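PDB 5OHU: soluble lytic murein transglycosylase from Pseudomonas aeruginosa, which breaks down peptidoglycan as a lytic transglycosylase, acting on its glycan strands in both exolytic and endolytic modes. Local coordinates for residues E127-Y132 with S149-L154; E144-S149 with E173-E178; Y132-L137 with P160-T165. All blocks are in the same frame, centred on the assembly; numbering follows the deposited sequence.

Interaction 1. Residues E127-Y132 with S149-L154; sequences ELDCLY and SERLWL. With PO4 (phosphate ion), chain F.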
loop_
_atom_site.group_PDB
_atom_site.type_symbol
_atom_site.label_atom_id
_atom_site.label_comp_id
_atom_site.label_asym_id
_atom_site.label_seq_id
_atom_site.Cartn_x
_atom_site.Cartn_y
_atom_site.Cartn_z
ATOM N N GLU A 127 5.563 0.382 -22.494
ATOM C CA GLU A 127 5.969 0.755 -23.842
ATOM C C GLU A 127 7.162 -0.069 -24.317
ATOM O O GLU A 127 7.203 -0.512 -25.471
ATOM C CB GLU A 127 6.292 2.248 -23.885
ATOM C CG GLU A 127 6.689 2.748 -25.267
ATOM C CD GLU A 127 7.036 4.237 -25.277
ATOM O OE1 GLU A 127 7.292 4.774 -26.372
ATOM O OE2 GLU A 127 7.048 4.874 -24.195
ATOM N N LEU A 128 8.140 -0.290 -23.443
ATOM C CA LEU A 128 9.291 -1.096 -23.833
ATOM C C LEU A 128 8.905 -2.564 -24.006
ATOM O O LEU A 128 9.365 -3.231 -24.941
ATOM C CB LEU A 128 10.410 -0.948 -22.796
ATOM C CG LEU A 128 10.970 0.441 -22.519
ATOM C CD1 LEU A 128 11.893 0.388 -21.320
ATOM C CD2 LEU A 128 11.710 0.993 -23.741
ATOM N N ASP A 129 8.066 -3.086 -23.111
ATOM C CA ASP A 129 7.560 -4.445 -23.276
ATOM C C ASP A 129 6.914 -4.624 -24.643
ATOM O O ASP A 129 7.135 -5.633 -25.321
ATOM C CB ASP A 129 6.563 -4.779 -22.158
ATOM C CG ASP A 129 7.169 -4.649 -20.768
ATOM O OD1 ASP A 129 8.413 -4.519 -20.650
ATOM O OD2 ASP A 129 6.398 -4.690 -19.783
ATOM N N CYS A 130 6.150 -3.633 -25.090
ATOM C CA CYS A 130 5.511 -3.757 -26.400
ATOM C C CYS A 130 6.522 -3.688 -27.530
ATOM O O CYS A 130 6.445 -4.483 -28.477
ATOM C CB CYS A 130 4.434 -2.693 -26.541
ATOM S SG CYS A 130 3.006 -3.241 -25.552
ATOM N N LEU A 131 7.495 -2.769 -27.437
ATOM C CA LEU A 131 8.584 -2.757 -28.407
ATOM C C LEU A 131 9.327 -4.087 -28.397
ATOM O O LEU A 131 9.748 -4.576 -29.448
ATOM C CB LEU A 131 9.531 -1.596 -28.103
ATOM C CG LEU A 131 8.892 -0.222 -28.344
ATOM C CD1 LEU A 131 9.773 0.896 -27.815
ATOM C CD2 LEU A 131 8.651 -0.052 -29.826
ATOM N N TYR A 132 9.483 -4.702 -27.218
ATOM C CA TYR A 132 10.173 -5.990 -27.166
ATOM C C TYR A 132 9.364 -7.078 -27.856
ATOM O O TYR A 132 9.925 -7.920 -28.570
ATOM C CB TYR A 132 10.471 -6.378 -25.720
ATOM C CG TYR A 132 11.276 -7.644 -25.587
ATOM C CD1 TYR A 132 12.563 -7.742 -26.134
ATOM C CD2 TYR A 132 10.749 -8.750 -24.910
ATOM C CE1 TYR A 132 13.310 -8.916 -26.006
ATOM C CE2 TYR A 132 11.479 -9.926 -24.763
ATOM C CZ TYR A 132 12.756 -10.004 -25.305
ATOM O OH TYR A 132 13.463 -11.174 -25.154
ATOM N N SER A 149 2.346 -10.428 -26.744
ATOM C CA SER A 149 1.168 -9.690 -27.185
ATOM C C SER A 149 -0.040 -9.991 -26.304
ATOM O O SER A 149 -0.712 -9.074 -25.817
ATOM C CB SER A 149 0.849 -10.036 -28.642
ATOM O OG SER A 149 1.937 -9.752 -29.487
ATOM N N GLU A 150 -0.339 -11.274 -26.100
ATOM C CA GLU A 150 -1.539 -11.641 -25.356
ATOM C C GLU A 150 -1.480 -11.122 -23.930
ATOM O O GLU A 150 -2.462 -10.567 -23.423
ATOM C CB GLU A 150 -1.723 -13.155 -25.369
ATOM C CG GLU A 150 -3.042 -13.618 -24.789
ATOM C CD GLU A 150 -3.427 -14.993 -25.280
ATOM O OE1 GLU A 150 -3.300 -15.251 -26.497
ATOM O OE2 GLU A 150 -3.851 -15.818 -24.449
ATOM N N ARG A 151 -0.327 -11.267 -23.277
ATOM C CA ARG A 151 -0.177 -10.770 -21.910
ATOM C C ARG A 151 -0.375 -9.256 -21.838
ATOM O O ARG A 151 -1.001 -8.742 -20.905
ATOM C CB ARG A 151 1.199 -11.159 -21.366
ATOM C CG ARG A 151 1.466 -10.684 -19.945
ATOM C CD ARG A 151 2.908 -10.958 -19.511
ATOM N NE ARG A 151 3.891 -10.184 -20.276
ATOM C CZ ARG A 151 4.313 -8.961 -19.950
ATOM N NH1 ARG A 151 3.840 -8.347 -18.869
ATOM N NH2 ARG A 151 5.214 -8.347 -20.711
ATOM N N LEU A 152 0.180 -8.519 -22.793
ATOM C CA LEU A 152 -0.049 -7.083 -22.801
ATOM C C LEU A 152 -1.445 -6.738 -23.284
ATOM O O LEU A 152 -1.939 -5.647 -22.981
ATOM C CB LEU A 152 0.991 -6.377 -23.674
ATOM C CG LEU A 152 2.371 -6.435 -23.023
ATOM C CD1 LEU A 152 3.465 -6.360 -24.094
ATOM C CD2 LEU A 152 2.491 -5.315 -22.025
ATOM N N TRP A 153 -2.074 -7.637 -24.045
ATOM C CA TRP A 153 -3.412 -7.378 -24.553
ATOM C C TRP A 153 -4.454 -7.603 -23.467
ATOM O O TRP A 153 -5.438 -6.858 -23.390
ATOM C CB TRP A 153 -3.698 -8.266 -25.772
ATOM C CG TRP A 153 -5.144 -8.255 -26.181
ATOM C CD1 TRP A 153 -6.112 -9.162 -25.832
ATOM C CD2 TRP A 153 -5.790 -7.276 -27.004
ATOM N NE1 TRP A 153 -7.313 -8.808 -26.388
ATOM C CE2 TRP A 153 -7.148 -7.653 -27.111
ATOM C CE3 TRP A 153 -5.353 -6.112 -27.653
ATOM C CZ2 TRP A 153 -8.075 -6.903 -27.827
ATOM C CZ3 TRP A 153 -6.264 -5.368 -28.364
ATOM C CH2 TRP A 153 -7.616 -5.768 -28.454
ATOM N N LEU A 154 -4.236 -8.597 -22.595
ATOM C CA LEU A 154 -5.236 -8.971 -21.588
ATOM C C LEU A 154 -5.106 -8.062 -20.371
ATOM O O LEU A 154 -4.715 -8.468 -19.274
ATOM C CB LEU A 154 -5.100 -10.439 -21.210
ATOM C CG LEU A 154 -5.760 -11.307 -22.283
ATOM C CD1 LEU A 154 -5.518 -12.799 -22.047
ATOM C CD2 LEU A 154 -7.239 -10.963 -22.362
HETATM P P PO4 F . 16.829 -12.428 -27.086
HETATM O O1 PO4 F . 15.464 -11.794 -26.966
HETATM O O2 PO4 F . 17.531 -11.924 -28.326
HETATM O O3 PO4 F . 16.695 -13.933 -27.174
HETATM O O4 PO4 F . 17.626 -12.063 -25.857
#

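Interaction 2. Residues E144-S149 with E173-E178; sequences EGYATS and EGQLTE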
loop_
_atom_site.group_PDB
_atom_site.type_symbol
_atom_site.label_atom_id
_atom_site.label_comp_id
_atom_site.label_asym_id
_atom_site.label_seq_id
_atom_site.Cartn_x
_atom_site.Cartn_y
_atom_site.Cartn_z
ATOM N N GLU A 144 7.045 -16.691 -28.693
ATOM C CA GLU A 144 7.220 -15.824 -27.537
ATOM C C GLU A 144 6.604 -14.451 -27.775
ATOM O O GLU A 144 6.121 -13.822 -26.827
ATOM C CB GLU A 144 8.702 -15.696 -27.183
ATOM C CG GLU A 144 9.379 -17.019 -26.833
ATOM C CD GLU A 144 10.147 -17.625 -27.999
ATOM O OE1 GLU A 144 9.590 -17.734 -29.114
ATOM O OE2 GLU A 144 11.325 -17.989 -27.796
ATOM N N GLY A 145 6.612 -13.979 -29.023
ATOM C CA GLY A 145 6.015 -12.687 -29.328
ATOM C C GLY A 145 4.502 -12.709 -29.228
ATOM O O GLY A 145 3.885 -11.738 -28.777
ATOM N N TYR A 146 3.884 -13.815 -29.653
ATOM C CA TYR A 146 2.462 -14.016 -29.404
ATOM C C TYR A 146 2.172 -14.009 -27.908
ATOM O O TYR A 146 1.234 -13.350 -27.444
ATOM C CB TYR A 146 1.986 -15.322 -30.051
ATOM C CG TYR A 146 2.005 -15.337 -31.578
ATOM C CD1 TYR A 146 2.421 -14.233 -32.304
ATOM C CD2 TYR A 146 1.582 -16.454 -32.286
ATOM C CE1 TYR A 146 2.430 -14.241 -33.681
ATOM C CE2 TYR A 146 1.587 -16.473 -33.666
ATOM C CZ TYR A 146 2.016 -15.361 -34.360
ATOM O OH TYR A 146 2.033 -15.357 -35.741
ATOM N N ALA A 147 2.988 -14.705 -27.122
ATOM C CA ALA A 147 2.740 -14.709 -25.688
ATOM C C ALA A 147 2.948 -13.330 -25.078
ATOM O O ALA A 147 2.286 -12.981 -24.099
ATOM C CB ALA A 147 3.627 -15.733 -24.995
ATOM N N THR A 148 3.860 -12.530 -25.630
ATOM C CA THR A 148 4.012 -11.172 -25.124
ATOM C C THR A 148 2.808 -10.314 -25.496
ATOM O O THR A 148 2.302 -9.550 -24.667
ATOM C CB THR A 148 5.298 -10.544 -25.662
ATOM O OG1 THR A 148 6.411 -11.378 -25.326
ATOM C CG2 THR A 148 5.509 -9.147 -25.067
ATOM N N SER A 149 2.346 -10.428 -26.744
ATOM C CA SER A 149 1.168 -9.690 -27.185
ATOM C C SER A 149 -0.040 -9.991 -26.304
ATOM O O SER A 149 -0.712 -9.074 -25.817
ATOM C CB SER A 149 0.849 -10.036 -28.642
ATOM O OG SER A 149 1.937 -9.752 -29.487
ATOM N N GLU A 173 -1.358 -11.331 -37.902
ATOM C CA GLU A 173 -0.986 -12.733 -37.995
ATOM C C GLU A 173 -2.074 -13.654 -37.458
ATOM O O GLU A 173 -1.788 -14.803 -37.104
ATOM C CB GLU A 173 0.344 -12.969 -37.286
ATOM C CG GLU A 173 1.459 -12.114 -37.873
ATOM C CD GLU A 173 2.832 -12.522 -37.397
ATOM O OE1 GLU A 173 2.970 -13.664 -36.909
ATOM O OE2 GLU A 173 3.770 -11.699 -37.506
ATOM N N GLY A 174 -3.314 -13.159 -37.384
ATOM C CA GLY A 174 -4.473 -14.001 -37.150
ATOM C C GLY A 174 -4.663 -14.471 -35.732
ATOM O O GLY A 174 -5.337 -15.475 -35.507
ATOM N N GLN A 175 -4.094 -13.771 -34.759
ATOM C CA GLN A 175 -4.129 -14.236 -33.382
ATOM C C GLN A 175 -5.218 -13.591 -32.550
ATOM O O GLN A 175 -5.491 -14.069 -31.449
ATOM C CB GLN A 175 -2.787 -13.971 -32.709
ATOM C CG GLN A 175 -1.638 -14.583 -33.453
ATOM C CD GLN A 175 -1.843 -16.066 -33.674
ATOM O OE1 GLN A 175 -1.910 -16.527 -34.815
ATOM N NE2 GLN A 175 -1.951 -16.822 -32.585
ATOM N N LEU A 176 -5.830 -12.512 -33.023
ATOM C CA LEU A 176 -6.776 -11.766 -32.199
ATOM C C LEU A 176 -8.174 -12.317 -32.452
ATOM O O LEU A 176 -8.937 -11.824 -33.282
ATOM C CB LEU A 176 -6.683 -10.275 -32.495
ATOM C CG LEU A 176 -7.655 -9.436 -31.668
ATOM C CD1 LEU A 176 -7.333 -9.556 -30.194
ATOM C CD2 LEU A 176 -7.611 -7.998 -32.120
ATOM N N THR A 177 -8.504 -13.380 -31.733
ATOM C CA THR A 177 -9.804 -14.006 -31.909
ATOM C C THR A 177 -10.882 -13.210 -31.185
ATOM O O THR A 177 -10.601 -12.385 -30.313
ATOM C CB THR A 177 -9.799 -15.440 -31.387
ATOM O OG1 THR A 177 -9.763 -15.417 -29.957
ATOM C CG2 THR A 177 -8.581 -16.200 -31.922
ATOM N N GLU A 178 -12.139 -13.469 -31.560
ATOM C CA GLU A 178 -13.241 -12.832 -30.846
ATOM C C GLU A 178 -13.194 -13.159 -29.356
ATOM O O GLU A 178 -13.495 -12.305 -28.517
ATOM C CB GLU A 178 -14.590 -13.242 -31.442
ATOM C CG GLU A 178 -15.758 -12.576 -30.717
ATOM C CD GLU A 178 -17.105 -12.835 -31.358
ATOM O OE1 GLU A 178 -17.394 -13.999 -31.704
ATOM O OE2 GLU A 178 -17.872 -11.862 -31.515
#

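Interaction 3. Residues Y132-L137 with P160-T165; sequences YGQYQL and PAACDT. With PO4 (phosphate ion), chain F.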
loop_
_atom_site.group_PDB
_atom_site.type_symbol
_atom_site.label_atom_id
_atom_site.label_comp_id
_atom_site.label_asym_id
_atom_site.label_seq_id
_atom_site.Cartn_x
_atom_site.Cartn_y
_atom_site.Cartn_z
ATOM N N TYR A 132 9.483 -4.702 -27.218
ATOM C CA TYR A 132 10.173 -5.990 -27.166
ATOM C C TYR A 132 9.364 -7.078 -27.856
ATOM O O TYR A 132 9.925 -7.920 -28.570
ATOM C CB TYR A 132 10.471 -6.378 -25.720
ATOM C CG TYR A 132 11.276 -7.644 -25.587
ATOM C CD1 TYR A 132 12.563 -7.742 -26.134
ATOM C CD2 TYR A 132 10.749 -8.750 -24.910
ATOM C CE1 TYR A 132 13.310 -8.916 -26.006
ATOM C CE2 TYR A 132 11.479 -9.926 -24.763
ATOM C CZ TYR A 132 12.756 -10.004 -25.305
ATOM O OH TYR A 132 13.463 -11.174 -25.154
ATOM N N GLY A 133 8.043 -7.082 -27.653
ATOM C CA GLY A 133 7.199 -7.991 -28.415
ATOM C C GLY A 133 7.355 -7.814 -29.916
ATOM O O GLY A 133 7.427 -8.794 -30.663
ATOM N N GLN A 134 7.419 -6.562 -30.377
ATOM C CA GLN A 134 7.680 -6.309 -31.792
ATOM C C GLN A 134 9.004 -6.929 -32.217
ATOM O O GLN A 134 9.099 -7.562 -33.277
ATOM C CB GLN A 134 7.687 -4.802 -32.084
ATOM C CG GLN A 134 6.320 -4.115 -31.994
ATOM C CD GLN A 134 6.387 -2.600 -32.224
ATOM O OE1 GLN A 134 5.754 -1.825 -31.502
ATOM N NE2 GLN A 134 7.166 -2.175 -33.219
ATOM N N TYR A 135 10.041 -6.766 -31.398
ATOM C CA TYR A 135 11.316 -7.393 -31.719
ATOM C C TYR A 135 11.157 -8.904 -31.869
ATOM O O TYR A 135 11.714 -9.513 -32.791
ATOM C CB TYR A 135 12.352 -7.080 -30.642
ATOM C CG TYR A 135 13.584 -7.948 -30.758
ATOM C CD1 TYR A 135 14.643 -7.568 -31.580
ATOM C CD2 TYR A 135 13.680 -9.152 -30.080
ATOM C CE1 TYR A 135 15.754 -8.356 -31.710
ATOM C CE2 TYR A 135 14.801 -9.952 -30.196
ATOM C CZ TYR A 135 15.824 -9.550 -31.017
ATOM O OH TYR A 135 16.953 -10.313 -31.150
ATOM N N GLN A 136 10.443 -9.536 -30.934
ATOM C CA GLN A 136 10.259 -10.978 -31.025
ATOM C C GLN A 136 9.515 -11.358 -32.299
ATOM O O GLN A 136 9.896 -12.319 -32.973
ATOM C CB GLN A 136 9.533 -11.508 -29.788
ATOM C CG GLN A 136 10.304 -11.286 -28.507
ATOM C CD GLN A 136 9.522 -11.637 -27.264
ATOM O OE1 GLN A 136 10.016 -12.366 -26.404
ATOM N NE2 GLN A 136 8.296 -11.119 -27.153
ATOM N N LEU A 137 8.472 -10.602 -32.668
ATOM C CA LEU A 137 7.720 -10.965 -33.868
ATOM C C LEU A 137 8.592 -10.869 -35.114
ATOM O O LEU A 137 8.520 -11.734 -35.994
ATOM C CB LEU A 137 6.470 -10.095 -34.022
ATOM C CG LEU A 137 5.354 -10.391 -33.027
ATOM C CD1 LEU A 137 4.075 -9.693 -33.453
ATOM C CD2 LEU A 137 5.157 -11.874 -32.935
ATOM N N PRO A 160 -0.117 1.872 -24.251
ATOM C CA PRO A 160 0.592 2.865 -25.065
ATOM C C PRO A 160 0.586 2.515 -26.546
ATOM O O PRO A 160 0.293 1.396 -26.973
ATOM C CB PRO A 160 2.016 2.835 -24.511
ATOM C CG PRO A 160 1.885 2.287 -23.124
ATOM C CD PRO A 160 0.731 1.320 -23.180
ATOM N N ALA A 161 0.973 3.525 -27.326
ATOM C CA ALA A 161 0.968 3.448 -28.783
ATOM C C ALA A 161 1.769 2.271 -29.317
ATOM O O ALA A 161 1.342 1.609 -30.271
ATOM C CB ALA A 161 1.523 4.751 -29.353
ATOM N N ALA A 162 2.953 2.015 -28.758
ATOM C CA ALA A 162 3.742 0.899 -29.272
ATOM C C ALA A 162 2.987 -0.416 -29.124
ATOM O O ALA A 162 3.181 -1.341 -29.924
ATOM C CB ALA A 162 5.099 0.817 -28.564
ATOM N N CYS A 163 2.127 -0.521 -28.106
ATOM C CA CYS A 163 1.321 -1.730 -27.953
ATOM C C CYS A 163 0.278 -1.830 -29.050
ATOM O O CYS A 163 0.009 -2.923 -29.565
ATOM C CB CYS A 163 0.681 -1.759 -26.573
ATOM S SG CYS A 163 1.921 -1.608 -25.271
ATOM N N ASP A 164 -0.295 -0.698 -29.445
ATOM C CA ASP A 164 -1.186 -0.696 -30.601
ATOM C C ASP A 164 -0.489 -1.257 -31.837
ATOM O O ASP A 164 -1.077 -2.032 -32.602
ATOM C CB ASP A 164 -1.689 0.720 -30.869
ATOM C CG ASP A 164 -3.089 0.734 -31.408
ATOM O OD1 ASP A 164 -4.026 0.568 -30.601
ATOM O OD2 ASP A 164 -3.250 0.889 -32.638
ATOM N N THR A 165 0.782 -0.907 -32.029
ATOM C CA THR A 165 1.544 -1.464 -33.143
ATOM C C THR A 165 1.721 -2.973 -32.989
ATOM O O THR A 165 1.536 -3.740 -33.942
ATOM C CB THR A 165 2.897 -0.768 -33.220
ATOM O OG1 THR A 165 2.699 0.575 -33.660
ATOM C CG2 THR A 165 3.828 -1.502 -34.183
HETATM P P PO4 F . 16.829 -12.428 -27.086
HETATM O O1 PO4 F . 15.464 -11.794 -26.966
HETATM O O2 PO4 F . 17.531 -11.924 -28.326
HETATM O O3 PO4 F . 16.695 -13.933 -27.174
HETATM O O4 PO4 F . 17.626 -12.063 -25.857
#

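Interaction 1. Residues E127-Y132 with S149-L154
D129 and C130 on helix 126-138 meet R151 and L152 on helix 142-153. D129 comes first along the chain and offers two kinds of surface. Its CB lies 4.0 Å from L152 CD1, which also rests against the backbone carbonyl carbon of D129. Its carboxylate points to the edge of the R151 guanidinium: D129 OD2 is in the guanidinium plane, 4.0 Å from R151 NH2. At that distance the salt bridge is long, and the two flat groups are turned 60° from each other, so it is a loose, one-atom pairing and not a two-pronged one. R151 gets there by an extended start that bends at chi3 (66°), which brings one face of the guanidinium over L152 CG, lying toward its rim. The other oxygen, D129 OD1, is hydrogen-bonded to Y119 OH, so Y119 rather than R151 is the stronger polar partner of this carboxylate.

C130 follows and gives the closest approach. Its SG sits 3.5 Å from L152 CD1, the methyl that does the touching; L152 CD2 lies between this sulfur and D129 CB, 4.1 Å from each. The sulfur is also bonded to C163 SG, which makes L152 a hydrophobic cover for a disulfide. Two residues further on, the Y132 ring is held from elsewhere: its hydroxyl donates to O1 of a phosphate ion, probably from the crystallisation liquor, at 2.8 Å, and Y119 stacks on it.

The axes of the short segments 127-132 and 149-153 approach to 10.3 Å, with 152° between their directions. This is the geometry of an antiparallel helical hairpin, here packed through one leucine and a disulfide sulfur, the building pattern of the all-helical superhelix found in Slt-type transglycosylases.

Interaction 2. Residues E144-S149 with E173-E178
The Schellman motif that ends helix 161-172 presents E173 and Q175 to Y146 on helix 142-153. G174 is its C-prime residue, with positive phi, and Q175 N bonds back to W170 O. Q175 supplies the main contact. Its CG stands over the middle of the Y146 ring, 3.8 Å from the centroid and only 11° off the normal, a CH-pi interaction. A bend at chi2 (-55°) then lays the amide almost flat on the same face, its plane 13° from the ring's, with Q175 CD 3.5 Å from Y146 CE2.

E173 reaches the ring differently. Its CB lies 3.3 Å from Y146 OH, whereas the placement of its carboxylate at the ring edge is doubtful, because the modelled separation between OE1 and the hydroxyl is implausibly short. The secure partner of this carboxylate is K142, which forms a salt bridge with OE2.

The helix side of the contact is bordered by L137, against which Y146 also packs. Chemically, the contact depends on a face-on aliphatic and amide stack, while K142 probably offsets the charge that E173 brings beside the phenol.

Interaction 3. Residues Y132-L137 with P160-T165
Q134 loses the most surface here, and T165 comes second. The glutamine chain leaves helix 126-138 fully stretched beyond CG (chi2 177°) and carries its amide across the T165 side chain at about a right angle. T165 meets it with its methyl, CG2 lying 3.4 Å from Q134 CD, so the threonine contributes a hydrophobic patch under the flat amide carbon. That methyl is anti to the backbone N of T165, which is what turns it to the glutamine.

A162, one helical turn before T165, completes the contact. Its carbonyl oxygen is 3.1 Å from the atom modelled as Q134 OE1, though the amide is probably flipped. A162 CB also packs on C130 and L131, one turn earlier on the Q134 helix.

Helices 126-138 and 161-172 run in nearly the same direction here, as first and third helices of an up-down-up run within the helical superhelix, with helix 142-153 between them in sequence. P160 sits at the N-cap position of the later helix. Deeper along the same interface, L137 packs on L166 and L169, and Q134 also touches L169. On another side of helix 126-138, Y135 OH lies 3.3 Å from phosphate O2.

Three consecutive helices, 126-138, 142-153 and 161-172, tie these contacts together. Interactions 1 and 3 are centred about 6 Å apart and share Y132; the C130 SG to C163 SG disulfide, at 2.0 Å, covalently joins them. Interaction 2, centred about 10 Å from interaction 1, shares S149 with it, and W153 CE2 meets L176 CD1 at 3.6 Å. To interaction 3, about 11 Å away, it is linked by a probable hydrogen bond of 2.6 Å between T148 OG1 and Q136 NE2. The phosphate probably comes from the crystallisation liquor, and nothing here identifies it with a substrate position. All three contacts are distant in sequence from the transglycosylase SLT region, 481-599.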